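Side-chain contacts in filamentation induced by cAMP protein Fic (PDB 4RGL), which is of unknown function but belongs to the mainly helical Fic/DOC family and carries a C-terminal domain related to helix-turn-helix domains: residues 30-35 / 253-258; 99-104 / 109-114; 218-223 / 245-250. All blocks are in the same frame, centred on the assembly; numbering follows the deposited sequence.

Contact 1: residues 30-35 / 253-258; sequences GRYTVL and REAVST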
loop_
_atom_site.group_PDB
_atom_site.type_symbol
_atom_site.label_atom_id
_atom_site.label_comp_id
_atom_site.label_asym_id
_atom_site.label_seq_id
_atom_site.Cartn_x
_atom_site.Cartn_y
_atom_site.Cartn_z
ATOM N N GLY A 30 -17.569 1.576 5.160
ATOM C CA GLY A 30 -18.454 2.462 5.909
ATOM C C GLY A 30 -17.894 2.824 7.271
ATOM O O GLY A 30 -18.222 3.873 7.817
ATOM N N ARG A 31 -17.021 1.946 7.822
ATOM C CA ARG A 31 -16.284 2.203 9.063
ATOM C C ARG A 31 -14.895 2.791 8.755
ATOM O O ARG A 31 -14.514 3.813 9.327
ATOM C CB ARG A 31 -16.140 0.910 9.880
ATOM C CG ARG A 31 -17.207 0.721 10.935
ATOM C CD ARG A 31 -17.001 -0.585 11.683
ATOM N NE ARG A 31 -17.712 -0.603 12.964
ATOM C CZ ARG A 31 -17.138 -0.319 14.132
ATOM N NH1 ARG A 31 -15.843 -0.025 14.191
ATOM N NH2 ARG A 31 -17.848 -0.355 15.252
ATOM N N TYR A 32 -14.151 2.146 7.814
ATOM C CA TYR A 32 -12.789 2.554 7.389
ATOM C C TYR A 32 -12.731 4.067 7.064
ATOM O O TYR A 32 -11.657 4.669 7.127
ATOM C CB TYR A 32 -12.346 1.720 6.156
ATOM C CG TYR A 32 -10.898 1.915 5.743
ATOM C CD1 TYR A 32 -9.857 1.391 6.511
ATOM C CD2 TYR A 32 -10.574 2.443 4.494
ATOM C CE1 TYR A 32 -8.526 1.491 6.099
ATOM C CE2 TYR A 32 -9.247 2.528 4.061
ATOM C CZ TYR A 32 -8.226 2.053 4.870
ATOM O OH TYR A 32 -6.917 2.144 4.458
ATOM N N THR A 33 -13.892 4.672 6.732
ATOM C CA THR A 33 -13.981 6.104 6.476
ATOM C C THR A 33 -14.264 6.843 7.811
ATOM O O THR A 33 -13.408 6.846 8.696
ATOM C CB THR A 33 -15.053 6.393 5.396
ATOM O OG1 THR A 33 -16.284 5.774 5.781
ATOM C CG2 THR A 33 -14.634 5.905 4.008
ATOM N N VAL A 34 -15.490 7.419 7.969
ATOM C CA VAL A 34 -15.909 8.153 9.190
ATOM C C VAL A 34 -14.735 9.059 9.709
ATOM O O VAL A 34 -14.327 9.994 9.011
ATOM C CB VAL A 34 -16.414 7.180 10.307
ATOM C CG1 VAL A 34 -17.099 7.952 11.434
ATOM C CG2 VAL A 34 -17.356 6.132 9.732
ATOM N N LEU A 35 -14.182 8.743 10.905
ATOM C CA LEU A 35 -13.058 9.486 11.480
ATOM C C LEU A 35 -11.779 8.649 11.426
ATOM O O LEU A 35 -10.705 9.140 11.790
ATOM C CB LEU A 35 -13.368 9.910 12.943
ATOM C CG LEU A 35 -13.762 11.405 13.166
ATOM C CD1 LEU A 35 -12.575 12.329 12.946
ATOM C CD2 LEU A 35 -14.952 11.813 12.287
ATOM N N ARG A 253 -10.257 -5.603 6.120
ATOM C CA ARG A 253 -10.584 -6.049 7.464
ATOM C C ARG A 253 -9.347 -5.939 8.386
ATOM O O ARG A 253 -9.460 -5.404 9.482
ATOM C CB ARG A 253 -11.123 -7.484 7.436
ATOM C CG ARG A 253 -11.758 -7.940 8.749
ATOM C CD ARG A 253 -12.793 -9.032 8.516
ATOM N NE ARG A 253 -12.249 -10.155 7.748
ATOM C CZ ARG A 253 -12.980 -11.174 7.306
ATOM N NH1 ARG A 253 -14.288 -11.214 7.543
ATOM N NH2 ARG A 253 -12.414 -12.153 6.615
ATOM N N GLU A 254 -8.147 -6.376 7.904
ATOM C CA GLU A 254 -6.919 -6.269 8.716
ATOM C C GLU A 254 -6.435 -4.802 8.777
ATOM O O GLU A 254 -5.591 -4.471 9.606
ATOM C CB GLU A 254 -5.785 -7.199 8.184
ATOM C CG GLU A 254 -5.145 -6.748 6.876
ATOM C CD GLU A 254 -3.735 -7.284 6.635
ATOM O OE1 GLU A 254 -2.909 -7.220 7.576
ATOM O OE2 GLU A 254 -3.421 -7.620 5.469
ATOM N N ALA A 255 -7.009 -3.926 7.932
ATOM C CA ALA A 255 -6.670 -2.504 7.927
ATOM C C ALA A 255 -7.380 -1.766 9.062
ATOM O O ALA A 255 -6.831 -0.817 9.613
ATOM C CB ALA A 255 -7.038 -1.886 6.593
ATOM N N VAL A 256 -8.606 -2.203 9.409
ATOM C CA VAL A 256 -9.397 -1.573 10.470
ATOM C C VAL A 256 -8.958 -2.120 11.857
ATOM O O VAL A 256 -9.045 -1.402 12.857
ATOM C CB VAL A 256 -10.924 -1.780 10.234
ATOM C CG1 VAL A 256 -11.748 -1.134 11.346
ATOM C CG2 VAL A 256 -11.343 -1.235 8.872
ATOM N N SER A 257 -8.443 -3.374 11.897
ATOM C CA SER A 257 -8.010 -4.019 13.150
ATOM C C SER A 257 -6.719 -3.372 13.710
ATOM O O SER A 257 -6.463 -3.463 14.914
ATOM C CB SER A 257 -7.786 -5.512 12.934
ATOM O OG SER A 257 -6.704 -5.747 12.047
ATOM N N THR A 258 -5.896 -2.747 12.824
ATOM C CA THR A 258 -4.640 -2.091 13.238
ATOM C C THR A 258 -4.936 -0.860 14.129
ATOM O O THR A 258 -4.162 -0.562 15.047
ATOM C CB THR A 258 -3.802 -1.694 12.006
ATOM O OG1 THR A 258 -4.594 -0.881 11.139
ATOM C CG2 THR A 258 -3.266 -2.908 11.245
#
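Tyr-32 meets Ala-255 and Val-256 through carbon atoms alone. No hydrogen bond joins residues 30-35 to residues 253-258. The tyrosine sits at the last turn of its helix, and Thr-33 is the first residue to leave helical backbone angles. CA of Tyr-32 and CA of Val-256 are 6.2 Å apart, the shortest such distance between the two segments.

The side chain can be followed outward from its root. CB of Tyr-32 lies 4.1 Å from CG2 of Val-256. CG stands opposite the backbone N across the CA-CB bond, with chi1 -172°. This swings the ring alongside Ala-255 and Val-256. CD1 then passes the same methyl, with 3.8 Å between Tyr-32 CD1 and Val-256 CG2. One atom further out the partner changes: CE1 of Tyr-32 packs on CB of Ala-255 at 3.7 Å. One side of the ring, the CD1-CE1 bond, thus touches two consecutive residues. Both methyls approach the ring obliquely. OH continues beyond the two methyls.

Val-256 offers one branch. Its CG1 is anti to the backbone N (chi1 179°), and this turns CG2 to the tyrosine. Next to these apolar contacts, Thr-258 OG1 donates to Ala-255 O at 2.7 Å, from above the carbonyl plane. That bond ties the end of this segment back to a residue that touches the ring.

The contact is a small apolar packing between the C-terminal part of helix 238-257 and the last turn of helix 16-32. Leu-207, from a loop, also touches Tyr-32 and Thr-33. Nearby, Arg-253 forms a salt bridge to Glu-24 of helix 16-32, and Glu-254 rests on Thr-215 and Val-216 of helix 214-219.

Contact 2: residues 99-104 / 109-114; sequences EDWDAS and LLAAHE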
loop_
_atom_site.group_PDB
_atom_site.type_symbol
_atom_site.label_atom_id
_atom_site.label_comp_id
_atom_site.label_asym_id
_atom_site.label_seq_id
_atom_site.Cartn_x
_atom_site.Cartn_y
_atom_site.Cartn_z
ATOM N N GLU A 99 -2.957 9.659 -9.568
ATOM C CA GLU A 99 -3.897 10.789 -9.581
ATOM C C GLU A 99 -4.147 11.284 -11.026
ATOM O O GLU A 99 -5.255 11.716 -11.345
ATOM C CB GLU A 99 -3.359 11.944 -8.701
ATOM C CG GLU A 99 -4.353 13.092 -8.494
ATOM C CD GLU A 99 -5.571 12.755 -7.642
ATOM O OE1 GLU A 99 -5.383 12.262 -6.506
ATOM O OE2 GLU A 99 -6.698 13.112 -8.057
ATOM N N ASP A 100 -3.132 11.150 -11.905
ATOM C CA ASP A 100 -3.199 11.638 -13.290
ATOM C C ASP A 100 -4.061 10.735 -14.199
ATOM O O ASP A 100 -4.479 11.181 -15.276
ATOM C CB ASP A 100 -1.774 11.736 -13.894
ATOM C CG ASP A 100 -0.797 12.588 -13.096
ATOM O OD1 ASP A 100 -1.261 13.485 -12.344
ATOM O OD2 ASP A 100 0.434 12.417 -13.285
ATOM N N TRP A 101 -4.237 9.442 -13.829
ATOM C CA TRP A 101 -4.775 8.462 -14.764
ATOM C C TRP A 101 -6.251 8.111 -14.523
ATOM O O TRP A 101 -6.701 7.971 -13.380
ATOM C CB TRP A 101 -3.955 7.178 -14.730
ATOM C CG TRP A 101 -2.489 7.400 -14.917
ATOM C CD1 TRP A 101 -1.893 8.212 -15.837
ATOM C CD2 TRP A 101 -1.432 6.705 -14.254
ATOM N NE1 TRP A 101 -0.530 8.146 -15.709
ATOM C CE2 TRP A 101 -0.217 7.208 -14.762
ATOM C CE3 TRP A 101 -1.393 5.704 -13.269
ATOM C CZ2 TRP A 101 1.026 6.761 -14.306
ATOM C CZ3 TRP A 101 -0.160 5.274 -12.806
ATOM C CH2 TRP A 101 1.031 5.791 -13.331
ATOM N N ASP A 102 -6.969 7.886 -15.635
ATOM C CA ASP A 102 -8.297 7.313 -15.679
ATOM C C ASP A 102 -8.178 5.891 -16.238
ATOM O O ASP A 102 -7.581 5.701 -17.303
ATOM C CB ASP A 102 -9.233 8.202 -16.544
ATOM C CG ASP A 102 -10.683 7.745 -16.595
ATOM O OD1 ASP A 102 -10.918 6.527 -16.789
ATOM O OD2 ASP A 102 -11.578 8.619 -16.600
ATOM N N ALA A 103 -8.629 4.889 -15.471
ATOM C CA ALA A 103 -8.400 3.469 -15.783
ATOM C C ALA A 103 -8.896 3.065 -17.210
ATOM O O ALA A 103 -8.437 2.057 -17.750
ATOM C CB ALA A 103 -9.074 2.600 -14.749
ATOM N N SER A 104 -9.811 3.837 -17.797
ATOM C CA SER A 104 -10.372 3.491 -19.105
ATOM C C SER A 104 -9.574 4.139 -20.269
ATOM O O SER A 104 -9.830 3.820 -21.437
ATOM C CB SER A 104 -11.835 3.911 -19.183
ATOM O OG SER A 104 -11.984 5.306 -18.976
ATOM N N LEU A 109 -2.788 4.077 -19.527
ATOM C CA LEU A 109 -2.264 2.726 -19.308
ATOM C C LEU A 109 -0.831 2.619 -19.823
ATOM O O LEU A 109 0.028 2.045 -19.144
ATOM C CB LEU A 109 -3.169 1.676 -20.010
ATOM C CG LEU A 109 -2.782 0.184 -19.810
ATOM C CD1 LEU A 109 -3.001 -0.249 -18.384
ATOM C CD2 LEU A 109 -3.580 -0.710 -20.736
ATOM N N LEU A 110 -0.559 3.215 -20.997
ATOM C CA LEU A 110 0.767 3.182 -21.605
ATOM C C LEU A 110 1.737 4.073 -20.835
ATOM O O LEU A 110 2.869 3.663 -20.575
ATOM C CB LEU A 110 0.693 3.615 -23.080
ATOM C CG LEU A 110 -0.257 2.783 -23.964
ATOM C CD1 LEU A 110 -0.341 3.349 -25.342
ATOM C CD2 LEU A 110 0.165 1.313 -24.009
ATOM N N ALA A 111 1.274 5.263 -20.402
ATOM C CA ALA A 111 2.091 6.176 -19.593
ATOM C C ALA A 111 2.541 5.500 -18.271
ATOM O O ALA A 111 3.683 5.693 -17.832
ATOM C CB ALA A 111 1.309 7.449 -19.295
ATOM N N ALA A 112 1.657 4.672 -17.674
ATOM C CA ALA A 112 1.968 3.938 -16.450
ATOM C C ALA A 112 3.026 2.868 -16.706
ATOM O O ALA A 112 3.974 2.737 -15.925
ATOM C CB ALA A 112 0.706 3.299 -15.889
ATOM N N HIS A 113 2.877 2.108 -17.813
ATOM C CA HIS A 113 3.831 1.059 -18.175
ATOM C C HIS A 113 5.225 1.660 -18.436
ATOM O O HIS A 113 6.238 1.056 -18.054
ATOM C CB HIS A 113 3.341 0.286 -19.400
ATOM C CG HIS A 113 4.236 -0.844 -19.787
ATOM N ND1 HIS A 113 5.111 -0.736 -20.852
ATOM C CD2 HIS A 113 4.423 -2.043 -19.186
ATOM C CE1 HIS A 113 5.769 -1.883 -20.890
ATOM N NE2 HIS A 113 5.386 -2.700 -19.904
ATOM N N GLU A 114 5.267 2.885 -19.031
ATOM C CA GLU A 114 6.512 3.613 -19.267
ATOM C C GLU A 114 7.238 3.905 -17.935
ATOM O O GLU A 114 8.413 3.574 -17.799
ATOM C CB GLU A 114 6.233 4.929 -20.045
ATOM C CG GLU A 114 7.247 6.057 -19.797
ATOM C CD GLU A 114 8.699 5.751 -20.125
ATOM O OE1 GLU A 114 8.955 4.798 -20.897
ATOM O OE2 GLU A 114 9.581 6.476 -19.616
#
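Trp-101 lays one face of its indole against Ala-112. CB of Ala-112 stands over the six-membered ring, 3.7 Å from the centroid and 17° off the ring normal, which makes a CH-pi contact. Trp-101 CH2 is the ring atom closest to this methyl, at 3.6 Å from Ala-112 CB. Ala-112 CA also lies 3.7 Å from CZ2 of Trp-101, and the CA and the methyl both lie against the benzene part of the indole.

The torsions explain the pose. With chi1 at -52°, CG of Trp-101 points away from the residue's own carbonyl carbon, and chi2 of -45° turns the flat side to the helix. Ala-111 plays a lesser part: its CB comes obliquely to NE1 of Trp-101, at 4.1 Å.

Just after the tryptophan, Asp-102 forms an Asx turn. Its OD1 takes the backbone N of Ser-104 on the anti lone pair, at 3.1 Å, and also accepts from Ser-104 OG.

The indole thus packs the loop that follows helix 82-95 onto helix 106-117, where it also touches Asp-108 and Leu-115. Trp-196 of helix 189-202 touches Ala-112 as well and bonds to Ala-103 O.

Contact 3: residues 218-223 / 245-250; sequences RDRQED and LGALRD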
loop_
_atom_site.group_PDB
_atom_site.type_symbol
_atom_site.label_atom_id
_atom_site.label_comp_id
_atom_site.label_asym_id
_atom_site.label_seq_id
_atom_site.Cartn_x
_atom_site.Cartn_y
_atom_site.Cartn_z
ATOM N N ARG A 218 0.168 -12.224 -2.157
ATOM C CA ARG A 218 1.523 -12.789 -2.051
ATOM C C ARG A 218 1.529 -14.033 -1.142
ATOM O O ARG A 218 2.213 -15.015 -1.442
ATOM C CB ARG A 218 2.500 -11.734 -1.512
ATOM C CG ARG A 218 3.941 -12.228 -1.369
ATOM C CD ARG A 218 4.733 -11.318 -0.456
ATOM N NE ARG A 218 4.172 -11.301 0.898
ATOM C CZ ARG A 218 4.375 -10.323 1.774
ATOM N NH1 ARG A 218 5.080 -9.253 1.430
ATOM N NH2 ARG A 218 3.827 -10.381 2.980
ATOM N N ASP A 219 0.775 -13.988 -0.036
ATOM C CA ASP A 219 0.725 -15.093 0.906
ATOM C C ASP A 219 -0.174 -16.232 0.375
ATOM O O ASP A 219 0.058 -17.401 0.697
ATOM C CB ASP A 219 0.233 -14.607 2.279
ATOM C CG ASP A 219 1.166 -13.589 2.940
ATOM O OD1 ASP A 219 2.333 -13.451 2.474
ATOM O OD2 ASP A 219 0.742 -12.949 3.929
ATOM N N ARG A 220 -1.171 -15.890 -0.468
ATOM C CA ARG A 220 -2.056 -16.890 -1.092
ATOM C C ARG A 220 -1.674 -17.090 -2.555
ATOM O O ARG A 220 -2.541 -17.371 -3.389
ATOM C CB ARG A 220 -3.531 -16.455 -0.982
ATOM C CG ARG A 220 -4.017 -16.268 0.438
ATOM C CD ARG A 220 -5.457 -15.819 0.450
ATOM N NE ARG A 220 -5.901 -15.457 1.790
ATOM C CZ ARG A 220 -7.088 -14.925 2.052
ATOM N NH1 ARG A 220 -7.949 -14.683 1.067
ATOM N NH2 ARG A 220 -7.420 -14.612 3.298
ATOM N N GLN A 221 -0.375 -16.939 -2.869
ATOM C CA GLN A 221 0.131 -16.953 -4.240
ATOM C C GLN A 221 -0.218 -18.277 -4.968
ATOM O O GLN A 221 -0.727 -18.239 -6.093
ATOM C CB GLN A 221 1.644 -16.728 -4.243
ATOM C CG GLN A 221 2.193 -16.286 -5.586
ATOM C CD GLN A 221 3.650 -15.909 -5.500
ATOM O OE1 GLN A 221 4.123 -15.373 -4.489
ATOM N NE2 GLN A 221 4.374 -16.099 -6.593
ATOM N N GLU A 222 0.024 -19.440 -4.309
ATOM C CA GLU A 222 -0.262 -20.750 -4.913
ATOM C C GLU A 222 -1.760 -20.868 -5.288
ATOM O O GLU A 222 -2.080 -21.310 -6.393
ATOM C CB GLU A 222 0.146 -21.893 -3.962
ATOM C CG GLU A 222 0.047 -23.277 -4.598
ATOM C CD GLU A 222 0.332 -24.436 -3.657
ATOM O OE1 GLU A 222 -0.379 -24.558 -2.632
ATOM O OE2 GLU A 222 1.178 -25.290 -4.013
ATOM N N ASP A 223 -2.677 -20.433 -4.369
ATOM C CA ASP A 223 -4.128 -20.470 -4.617
ATOM C C ASP A 223 -4.521 -19.435 -5.657
ATOM O O ASP A 223 -5.356 -19.715 -6.519
ATOM C CB ASP A 223 -4.917 -20.231 -3.310
ATOM C CG ASP A 223 -4.717 -21.306 -2.247
ATOM O OD1 ASP A 223 -3.607 -21.899 -2.196
ATOM O OD2 ASP A 223 -5.625 -21.483 -1.407
ATOM N N LEU A 245 -12.306 -10.500 -4.338
ATOM C CA LEU A 245 -13.188 -9.807 -3.378
ATOM C C LEU A 245 -12.970 -10.351 -1.975
ATOM O O LEU A 245 -13.044 -9.598 -1.002
ATOM C CB LEU A 245 -14.671 -9.937 -3.772
ATOM C CG LEU A 245 -15.112 -9.159 -5.023
ATOM C CD1 LEU A 245 -16.566 -9.436 -5.343
ATOM C CD2 LEU A 245 -14.893 -7.664 -4.851
ATOM N N GLY A 246 -12.644 -11.644 -1.885
ATOM C CA GLY A 246 -12.302 -12.278 -0.621
ATOM C C GLY A 246 -11.026 -11.710 -0.041
ATOM O O GLY A 246 -11.012 -11.249 1.107
ATOM N N ALA A 247 -9.960 -11.636 -0.879
ATOM C CA ALA A 247 -8.676 -11.057 -0.484
ATOM C C ALA A 247 -8.835 -9.584 -0.084
ATOM O O ALA A 247 -8.302 -9.166 0.950
ATOM C CB ALA A 247 -7.672 -11.185 -1.621
ATOM N N LEU A 248 -9.618 -8.806 -0.885
ATOM C CA LEU A 248 -9.874 -7.383 -0.618
ATOM C C LEU A 248 -10.590 -7.198 0.700
ATOM O O LEU A 248 -10.217 -6.322 1.480
ATOM C CB LEU A 248 -10.694 -6.767 -1.754
ATOM C CG LEU A 248 -9.911 -6.458 -3.024
ATOM C CD1 LEU A 248 -10.825 -6.364 -4.217
ATOM C CD2 LEU A 248 -9.093 -5.192 -2.863
ATOM N N ARG A 249 -11.600 -8.059 0.982
ATOM C CA ARG A 249 -12.322 -8.044 2.257
ATOM C C ARG A 249 -11.366 -8.293 3.411
ATOM O O ARG A 249 -11.364 -7.540 4.380
ATOM C CB ARG A 249 -13.433 -9.101 2.255
ATOM C CG ARG A 249 -14.126 -9.257 3.608
ATOM C CD ARG A 249 -14.745 -10.623 3.754
ATOM N NE ARG A 249 -13.737 -11.682 3.748
ATOM C CZ ARG A 249 -14.026 -12.977 3.821
ATOM N NH1 ARG A 249 -15.289 -13.377 3.915
ATOM N NH2 ARG A 249 -13.057 -13.882 3.797
ATOM N N ASP A 250 -10.533 -9.343 3.300
ATOM C CA ASP A 250 -9.559 -9.690 4.331
ATOM C C ASP A 250 -8.543 -8.563 4.518
ATOM O O ASP A 250 -8.091 -8.319 5.640
ATOM C CB ASP A 250 -8.842 -10.999 3.968
ATOM C CG ASP A 250 -9.789 -12.163 3.744
ATOM O OD1 ASP A 250 -10.855 -12.198 4.400
ATOM O OD2 ASP A 250 -9.479 -13.023 2.900
#
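Arg-220 reaches across to Asp-250, and these two residues bury most of the surface here. The arginine sits between helix 214-219 and helix 221-234, at the N-cap position of the second. Its chain is extended from CG to NE, and this delivers the guanidinium to helix 238-257. Both terminal nitrogens grip one oxygen in an end-on salt bridge. NH2 of Arg-220 lies 2.6 Å from OD2 of Asp-250, and NH1 of Arg-220 lies 2.9 Å from the same OD2. Both bonds are bent, with N-H...O angles of 131° for NH1 and 143° for NH2. They differ in approach: NH1 comes nearly along the C-O axis, NH2 from above the carboxylate plane. The two flat groups are turned 67° apart. Ala-247 adds a smaller contact, its CA being 4.0 Å from NH1 of Arg-220.

The other oxygen, Asp-250 OD1, is held side-on by NE and NH2 of Arg-249, with NH2 using the syn lone pair. Arg-253 also salt-bridges to OD1.

Asp-250 is therefore shared by three arginines, each oxygen taking its own set of donors. Such a setting probably favours the charged carboxylate. The aspartate in turn would offset the positive charge gathered around it.

How the contacts relate
Contacts 1 and 3 both use helix 238-257, and their second segments lie two residues apart in sequence, 245-250 then 253-258. Their centres are 18 Å apart, and one charged cluster spans both. The chemistry differs: contact 1 is apolar, contact 3 is ionic. Contact 2 stands apart, its centre 28 Å from that of contact 1 and 25 Å from that of contact 3. Its nearest atoms are about 14 Å from contact 3. Along the chain, residues 30-35 and 253-258 enclose both other contacts, and contact 2 closes before contact 3 opens. Segment 109-114, in the Fic/DOC region, lies beside the Fic signature motif HPFADGNGR: His-113 stacks on Phe-185 and bonds to Asp-187 O.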